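Local structure of glycoside hydrolase family protein (Novosphingobium sp. PP1Y, 6Q2F) at residues G82-Q94 / D125-S137. The protein probably hydrolyses terminal alpha-L-rhamnose residues from rhamnosylated substrates, acting as an alpha-L-rhamnosidase. Sequence-based numbering, arbitrary orientation.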
ATOM      1  N   GLY A  82     -26.822   0.918  -3.664  1.00 27.29           N
ATOM      2  CA  GLY A  82     -26.073   1.282  -4.852  1.00 33.58           C
ATOM      3  C   GLY A  82     -24.650   0.768  -4.932  1.00 30.93           C
ATOM      4  O   GLY A  82     -23.836   1.364  -5.640  1.00 29.82           O
ATOM      5  N   ILE A  83     -24.326  -0.304  -4.240  1.00 27.33           N
ATOM      6  CA  ILE A  83     -22.987  -0.872  -4.270  1.00 26.45           C
ATOM      7  C   ILE A  83     -22.845  -1.681  -5.548  1.00 24.38           C
ATOM      8  O   ILE A  83     -23.806  -2.307  -6.000  1.00 28.53           O
ATOM      9  CB  ILE A  83     -22.756  -1.715  -3.006  1.00 26.84           C
ATOM     10  CG1 ILE A  83     -22.360  -0.812  -1.838  1.00 23.63           C
ATOM     11  CG2 ILE A  83     -21.711  -2.847  -3.249  1.00 25.71           C
ATOM     12  CD1 ILE A  83     -22.586  -1.455  -0.486  1.00 26.89           C
ATOM     13  N   GLY A  84     -21.668  -1.620  -6.174  1.00 27.67           N
ATOM     14  CA  GLY A  84     -21.491  -2.241  -7.472  1.00 24.19           C
ATOM     15  C   GLY A  84     -20.871  -3.628  -7.433  1.00 25.44           C
ATOM     16  O   GLY A  84     -20.855  -4.340  -8.438  1.00 27.22           O
ATOM     17  N   GLY A  85     -20.337  -4.028  -6.295  1.00 22.62           N
ATOM     18  CA  GLY A  85     -19.693  -5.329  -6.247  1.00 19.81           C
ATOM     19  C   GLY A  85     -19.118  -5.582  -4.876  1.00 24.84           C
ATOM     20  O   GLY A  85     -19.185  -4.734  -3.979  1.00 21.00           O
ATOM     21  N   LEU A  86     -18.555  -6.772  -4.725  1.00 23.13           N
ATOM     22  CA  LEU A  86     -18.134  -7.219  -3.409  1.00 30.33           C
ATOM     23  C   LEU A  86     -17.018  -8.233  -3.574  1.00 30.19           C
ATOM     24  O   LEU A  86     -16.959  -8.953  -4.568  1.00 25.84           O
ATOM     25  CB  LEU A  86     -19.308  -7.819  -2.619  1.00 25.46           C
ATOM     26  CG  LEU A  86     -19.899  -9.167  -3.048  1.00 24.97           C
ATOM     27  CD1 LEU A  86     -21.012  -9.512  -2.050  1.00 23.77           C
ATOM     28  CD2 LEU A  86     -20.487  -9.157  -4.473  1.00 20.44           C
ATOM     29  N   GLN A  87     -16.127  -8.271  -2.596  1.00 27.27           N
ATOM     30  CA  GLN A  87     -14.932  -9.104  -2.676  1.00 21.77           C
ATOM     31  C   GLN A  87     -14.902  -9.968  -1.427  1.00 26.81           C
ATOM     32  O   GLN A  87     -14.708  -9.463  -0.318  1.00 27.59           O
ATOM     33  CB  GLN A  87     -13.684  -8.230  -2.833  1.00 21.98           C
ATOM     34  CG  GLN A  87     -13.881  -7.147  -3.939  1.00 20.93           C
ATOM     35  CD  GLN A  87     -12.580  -6.547  -4.486  1.00 24.41           C
ATOM     36  OE1 GLN A  87     -11.597  -6.406  -3.780  1.00 30.16           O
ATOM     37  NE2 GLN A  87     -12.598  -6.170  -5.746  1.00 24.41           N
ATOM     38  N   ASN A  88     -15.144 -11.256  -1.608  1.00 25.65           N
ATOM     39  CA  ASN A  88     -15.326 -12.174  -0.497  1.00 22.21           C
ATOM     40  C   ASN A  88     -13.995 -12.633   0.085  1.00 22.16           C
ATOM     41  O   ASN A  88     -13.024 -12.835  -0.640  1.00 24.64           O
ATOM     42  CB  ASN A  88     -16.136 -13.389  -0.956  1.00 23.57           C
ATOM     43  CG  ASN A  88     -16.364 -14.390   0.164  1.00 26.10           C
ATOM     44  OD1 ASN A  88     -16.031 -15.569   0.042  1.00 31.15           O
ATOM     45  ND2 ASN A  88     -16.892 -13.913   1.281  1.00 26.37           N
ATOM     46  N   PHE A  89     -13.972 -12.825   1.406  1.00 28.92           N
ATOM     47  CA  PHE A  89     -12.880 -13.488   2.110  1.00 26.55           C
ATOM     48  C   PHE A  89     -13.472 -14.465   3.101  1.00 29.08           C
ATOM     49  O   PHE A  89     -14.408 -14.115   3.838  1.00 27.99           O
ATOM     50  CB  PHE A  89     -11.997 -12.505   2.885  1.00 26.83           C
ATOM     51  CG  PHE A  89     -11.424 -11.407   2.051  1.00 29.23           C
ATOM     52  CD1 PHE A  89     -10.248 -11.603   1.363  1.00 26.48           C
ATOM     53  CD2 PHE A  89     -12.065 -10.176   1.962  1.00 27.09           C
ATOM     54  CE1 PHE A  89      -9.706 -10.581   0.594  1.00 34.56           C
ATOM     55  CE2 PHE A  89     -11.531  -9.153   1.190  1.00 30.97           C
ATOM     56  CZ  PHE A  89     -10.354  -9.352   0.514  1.00 32.61           C
ATOM     57  N   ASP A  90     -12.937 -15.686   3.124  1.00 25.54           N
ATOM     58  CA  ASP A  90     -13.230 -16.598   4.230  1.00 31.88           C
ATOM     59  C   ASP A  90     -12.127 -16.398   5.261  1.00 31.00           C
ATOM     60  O   ASP A  90     -11.023 -16.913   5.099  1.00 25.25           O
ATOM     61  CB  ASP A  90     -13.322 -18.047   3.771  1.00 26.80           C
ATOM     62  CG  ASP A  90     -13.869 -18.960   4.862  1.00 38.19           C
ATOM     63  OD1 ASP A  90     -15.081 -18.838   5.164  1.00 29.96           O
ATOM     64  OD2 ASP A  90     -13.100 -19.767   5.428  1.00 31.48           O
ATOM     65  N   ALA A  91     -12.426 -15.653   6.323  1.00 26.95           N
ATOM     66  CA  ALA A  91     -11.419 -15.187   7.277  1.00 25.89           C
ATOM     67  C   ALA A  91     -11.498 -15.997   8.566  1.00 31.02           C
ATOM     68  O   ALA A  91     -12.504 -15.930   9.280  1.00 31.24           O
ATOM     69  CB  ALA A  91     -11.605 -13.699   7.579  1.00 29.07           C
ATOM     70  N   ASN A  92     -10.426 -16.732   8.875  1.00 31.40           N
ATOM     71  CA  ASN A  92     -10.391 -17.618  10.038  1.00 34.12           C
ATOM     72  C   ASN A  92      -9.832 -16.883  11.257  1.00 45.51           C
ATOM     73  O   ASN A  92      -8.819 -17.259  11.836  1.00 55.25           O
ATOM     74  CB  ASN A  92      -9.570 -18.864   9.723  1.00 33.08           C
ATOM     75  CG  ASN A  92      -9.698 -19.941  10.804  1.00 45.92           C
ATOM     76  OD1 ASN A  92      -8.747 -20.223  11.539  1.00 44.42           O
ATOM     77  ND2 ASN A  92     -10.874 -20.545  10.897  1.00 49.32           N
ATOM     78  N   LEU A  93     -10.504 -15.795  11.621  1.00 44.14           N
ATOM     79  CA  LEU A  93     -10.185 -15.039  12.825  1.00 33.77           C
ATOM     80  C   LEU A  93     -11.189 -15.408  13.906  1.00 36.70           C
ATOM     81  O   LEU A  93     -12.396 -15.449  13.645  1.00 38.10           O
ATOM     82  CB  LEU A  93     -10.223 -13.533  12.563  1.00 36.60           C
ATOM     83  CG  LEU A  93      -9.232 -12.989  11.535  1.00 35.84           C
ATOM     84  CD1 LEU A  93      -9.233 -11.478  11.570  1.00 42.87           C
ATOM     85  CD2 LEU A  93      -7.826 -13.503  11.836  1.00 31.03           C
ATOM     86  N   GLN A  94     -10.689 -15.675  15.107  1.00 37.49           N
ATOM     87  CA  GLN A  94     -11.534 -16.123  16.206  1.00 37.47           C
ATOM     88  C   GLN A  94     -12.707 -15.163  16.437  1.00 40.97           C
ATOM     89  O   GLN A  94     -12.510 -13.987  16.751  1.00 37.87           O
ATOM     90  CB  GLN A  94     -10.697 -16.264  17.473  1.00 41.95           C
ATOM     91  CG  GLN A  94     -11.512 -16.773  18.658  1.00 59.12           C
ATOM     92  CD  GLN A  94     -10.662 -17.459  19.700  1.00 76.11           C
ATOM     93  OE1 GLN A  94     -11.005 -18.544  20.173  1.00 84.92           O
ATOM     94  NE2 GLN A  94      -9.541 -16.836  20.062  1.00 79.31           N
ATOM     95  N   ASP A 125     -26.553  -8.526 -10.398  1.00 31.08           N
ATOM     96  CA  ASP A 125     -25.630  -7.706 -11.179  1.00 33.54           C
ATOM     97  C   ASP A 125     -24.611  -6.999 -10.281  1.00 31.29           C
ATOM     98  O   ASP A 125     -24.369  -5.800 -10.390  1.00 36.82           O
ATOM     99  CB  ASP A 125     -26.381  -6.697 -12.062  1.00 38.82           C
ATOM    100  CG  ASP A 125     -25.467  -6.035 -13.077  1.00 54.85           C
ATOM    101  OD1 ASP A 125     -24.327  -6.528 -13.236  1.00 68.24           O
ATOM    102  OD2 ASP A 125     -25.870  -5.037 -13.705  1.00 60.13           O
ATOM    103  N   LEU A 126     -24.006  -7.790  -9.388  1.00 25.06           N
ATOM    104  CA  LEU A 126     -22.897  -7.362  -8.542  1.00 19.96           C
ATOM    105  C   LEU A 126     -21.643  -8.104  -8.980  1.00 27.62           C
ATOM    106  O   LEU A 126     -21.668  -9.327  -9.129  1.00 32.43           O
ATOM    107  CB  LEU A 126     -23.192  -7.647  -7.058  1.00 17.98           C
ATOM    108  CG  LEU A 126     -24.406  -6.903  -6.521  1.00 24.60           C
ATOM    109  CD1 LEU A 126     -24.875  -7.429  -5.161  1.00 22.58           C
ATOM    110  CD2 LEU A 126     -24.077  -5.423  -6.451  1.00 22.62           C
ATOM    111  N   GLU A 127     -20.557  -7.369  -9.183  1.00 27.23           N
ATOM    112  CA  GLU A 127     -19.273  -7.983  -9.515  1.00 30.50           C
ATOM    113  C   GLU A 127     -18.702  -8.677  -8.285  1.00 29.25           C
ATOM    114  O   GLU A 127     -18.372  -8.022  -7.295  1.00 27.82           O
ATOM    115  CB  GLU A 127     -18.295  -6.929 -10.021  1.00 31.66           C
ATOM    116  CG  GLU A 127     -16.861  -7.430 -10.109  1.00 31.91           C
ATOM    117  CD  GLU A 127     -15.865  -6.326 -10.413  1.00 36.13           C
ATOM    118  OE1 GLU A 127     -15.558  -6.099 -11.593  1.00 46.58           O
ATOM    119  OE2 GLU A 127     -15.398  -5.685  -9.448  1.00 31.86           O
ATOM    120  N   LEU A 128     -18.543  -9.997  -8.350  1.00 27.00           N
ATOM    121  CA  LEU A 128     -18.038 -10.763  -7.214  1.00 25.82           C
ATOM    122  C   LEU A 128     -16.565 -11.087  -7.427  1.00 26.76           C
ATOM    123  O   LEU A 128     -16.183 -11.586  -8.490  1.00 20.97           O
ATOM    124  CB  LEU A 128     -18.848 -12.046  -7.021  1.00 25.14           C
ATOM    125  CG  LEU A 128     -18.297 -13.033  -5.991  1.00 28.59           C
ATOM    126  CD1 LEU A 128     -18.191 -12.383  -4.613  1.00 24.32           C
ATOM    127  CD2 LEU A 128     -19.179 -14.277  -5.911  1.00 21.40           C
ATOM    128  N   ALA A 129     -15.745 -10.796  -6.420  1.00 21.23           N
ATOM    129  CA  ALA A 129     -14.336 -11.152  -6.424  1.00 23.09           C
ATOM    130  C   ALA A 129     -14.005 -12.068  -5.252  1.00 29.58           C
ATOM    131  O   ALA A 129     -14.684 -12.075  -4.220  1.00 25.59           O
ATOM    132  CB  ALA A 129     -13.445  -9.896  -6.348  1.00 20.54           C
ATOM    133  N   ILE A 130     -12.938 -12.843  -5.426  1.00 21.95           N
ATOM    134  CA  ILE A 130     -12.365 -13.654  -4.360  1.00 25.68           C
ATOM    135  C   ILE A 130     -10.900 -13.293  -4.221  1.00 27.73           C
ATOM    136  O   ILE A 130     -10.278 -12.769  -5.142  1.00 23.99           O
ATOM    137  CB  ILE A 130     -12.517 -15.162  -4.626  1.00 23.38           C
ATOM    138  CG1 ILE A 130     -11.819 -15.528  -5.954  1.00 24.76           C
ATOM    139  CG2 ILE A 130     -13.977 -15.518  -4.655  1.00 19.93           C
ATOM    140  CD1 ILE A 130     -11.776 -17.049  -6.215  1.00 21.72           C
ATOM    141  N   ALA A 131     -10.350 -13.577  -3.044  1.00 22.27           N
ATOM    142  CA  ALA A 131      -8.921 -13.420  -2.847  1.00 23.78           C
ATOM    143  C   ALA A 131      -8.177 -14.560  -3.540  1.00 26.93           C
ATOM    144  O   ALA A 131      -8.757 -15.594  -3.884  1.00 28.36           O
ATOM    145  CB  ALA A 131      -8.581 -13.408  -1.360  1.00 22.99           C
ATOM    146  N   ALA A 132      -6.871 -14.363  -3.733  1.00 21.75           N
ATOM    147  CA  ALA A 132      -6.035 -15.326  -4.450  1.00 22.49           C
ATOM    148  C   ALA A 132      -5.555 -16.478  -3.566  1.00 24.68           C
ATOM    149  O   ALA A 132      -4.710 -17.260  -3.998  1.00 20.96           O
ATOM    150  CB  ALA A 132      -4.842 -14.604  -5.095  1.00 17.23           C
ATOM    151  N   SER A 133      -6.071 -16.609  -2.348  1.00 30.11           N
ATOM    152  CA  SER A 133      -5.688 -17.696  -1.457  1.00 25.26           C
ATOM    153  C   SER A 133      -6.784 -17.859  -0.414  1.00 29.62           C
ATOM    154  O   SER A 133      -7.532 -16.915  -0.147  1.00 28.34           O
ATOM    155  CB  SER A 133      -4.344 -17.411  -0.763  1.00 26.37           C
ATOM    156  OG  SER A 133      -4.537 -16.451   0.280  1.00 33.84           O
ATOM    157  N   PRO A 134      -6.916 -19.039   0.187  1.00 30.50           N
ATOM    158  CA  PRO A 134      -7.773 -19.147   1.371  1.00 26.07           C
ATOM    159  C   PRO A 134      -7.317 -18.106   2.381  1.00 26.71           C
ATOM    160  O   PRO A 134      -6.114 -17.834   2.518  1.00 25.34           O
ATOM    161  CB  PRO A 134      -7.532 -20.575   1.869  1.00 29.71           C
ATOM    162  CG  PRO A 134      -7.027 -21.317   0.644  1.00 29.71           C
ATOM    163  CD  PRO A 134      -6.249 -20.311  -0.145  1.00 27.23           C
ATOM    164  N   GLY A 135      -8.277 -17.509   3.079  1.00 28.22           N
ATOM    165  CA  GLY A 135      -7.982 -16.342   3.892  1.00 25.98           C
ATOM    166  C   GLY A 135      -8.027 -15.116   3.015  1.00 26.08           C
ATOM    167  O   GLY A 135      -8.973 -14.943   2.249  1.00 29.77           O
ATOM    168  N   TRP A 136      -7.007 -14.308   3.089  1.00 22.62           N
ATOM    169  CA  TRP A 136      -6.977 -13.145   2.252  1.00 25.85           C
ATOM    170  C   TRP A 136      -5.700 -12.890   1.546  1.00 27.86           C
ATOM    171  O   TRP A 136      -5.695 -12.200   0.571  1.00 31.32           O
ATOM    172  CB  TRP A 136      -7.361 -11.884   2.987  1.00 24.13           C
ATOM    173  CG  TRP A 136      -6.648 -11.568   4.231  1.00 29.98           C
ATOM    174  CD1 TRP A 136      -5.328 -11.459   4.417  1.00 35.12           C
ATOM    175  CD2 TRP A 136      -7.251 -11.266   5.466  1.00 29.01           C
ATOM    176  NE1 TRP A 136      -5.065 -11.116   5.689  1.00 32.06           N
ATOM    177  CE2 TRP A 136      -6.238 -11.003   6.364  1.00 32.08           C
ATOM    178  CE3 TRP A 136      -8.560 -11.221   5.907  1.00 28.82           C
ATOM    179  CZ2 TRP A 136      -6.493 -10.663   7.667  1.00 35.29           C
ATOM    180  CZ3 TRP A 136      -8.795 -10.901   7.174  1.00 28.39           C
ATOM    181  CH2 TRP A 136      -7.779 -10.628   8.048  1.00 28.51           C
ATOM    182  N   SER A 137      -4.603 -13.499   1.951  1.00 24.27           N
ATOM    183  CA  SER A 137      -3.332 -13.339   1.264  1.00 28.61           C
ATOM    184  C   SER A 137      -2.347 -14.476   1.551  1.00 32.79           C
ATOM    185  O   SER A 137      -2.438 -15.084   2.549  1.00 31.24           O
ATOM    186  CB  SER A 137      -2.707 -11.996   1.580  1.00 25.60           C
ATOM    187  OG  SER A 137      -1.989 -12.031   2.754  1.00 29.80           O
TER
HETATM  188  O   HOH W   1     -21.959  -4.041 -10.779  1.00 52.89           O
HETATM  189  O   HOH W   2     -15.479  -6.905  -6.947  1.00 29.55           O
HETATM  190  O   HOH W   3     -11.727 -15.109  -1.030  1.00 31.49           O
HETATM  191  O   HOH W   4     -10.664 -16.450   1.288  1.00 24.45           O
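Strands 85-91 and 127-131 run parallel, their axes 27° apart, and four backbone hydrogen bonds lace them together: Glu127 N to Gly84 O, Leu86 N to Glu127 O, Ala129 N to Leu86 O, and Asn88 N to Ala129 O (2.8 Å). Past Asn88 the strands part, and a water takes over, accepting from Ala131 N and donating to Asn88 O (2.6 Å). A second water accepts from Asp90 N and donates to Gly135 O. On one face of the sheet, with chi1 at 70°, Leu86 CG sits between the backbone N and the carbonyl carbon, and CD2 reaches across to Leu126 CB and Leu128 CD1 (4.0 Å). On the other face the extended Gln87 chain passes over Ala129, Gln87 CG 3.7 Å from Ala129 CB, and its OE1 accepts from Trp58 NE1. Helix 108-124 connects the two strands, a beta-alpha-beta unit of the closed parallel (beta/alpha)8 barrel, with 56-62 and 497-502 flanking the pair. Where strand 127-131 ends, Phe89, still within its own strand, stacks on His60 and turns its CD1-CE1 side to Ala131 and the following loop: CD1 is 3.3 Å from Trp136 CB, CE1 3.6 Å from Ala131 CB, and Gly135 O sits at the ring edge. With the ring cut back to an alanine here, a gap would probably open beside Ala131 and Trp136, and His60 would probably lose its stacking partner. Farther along, the Trp136 indole meets Ala91 CB through CZ3 and Leu93 CD1 through CH2 (3.9 Å), with a bound sodium ion about 7 Å from the Trp136 side chain.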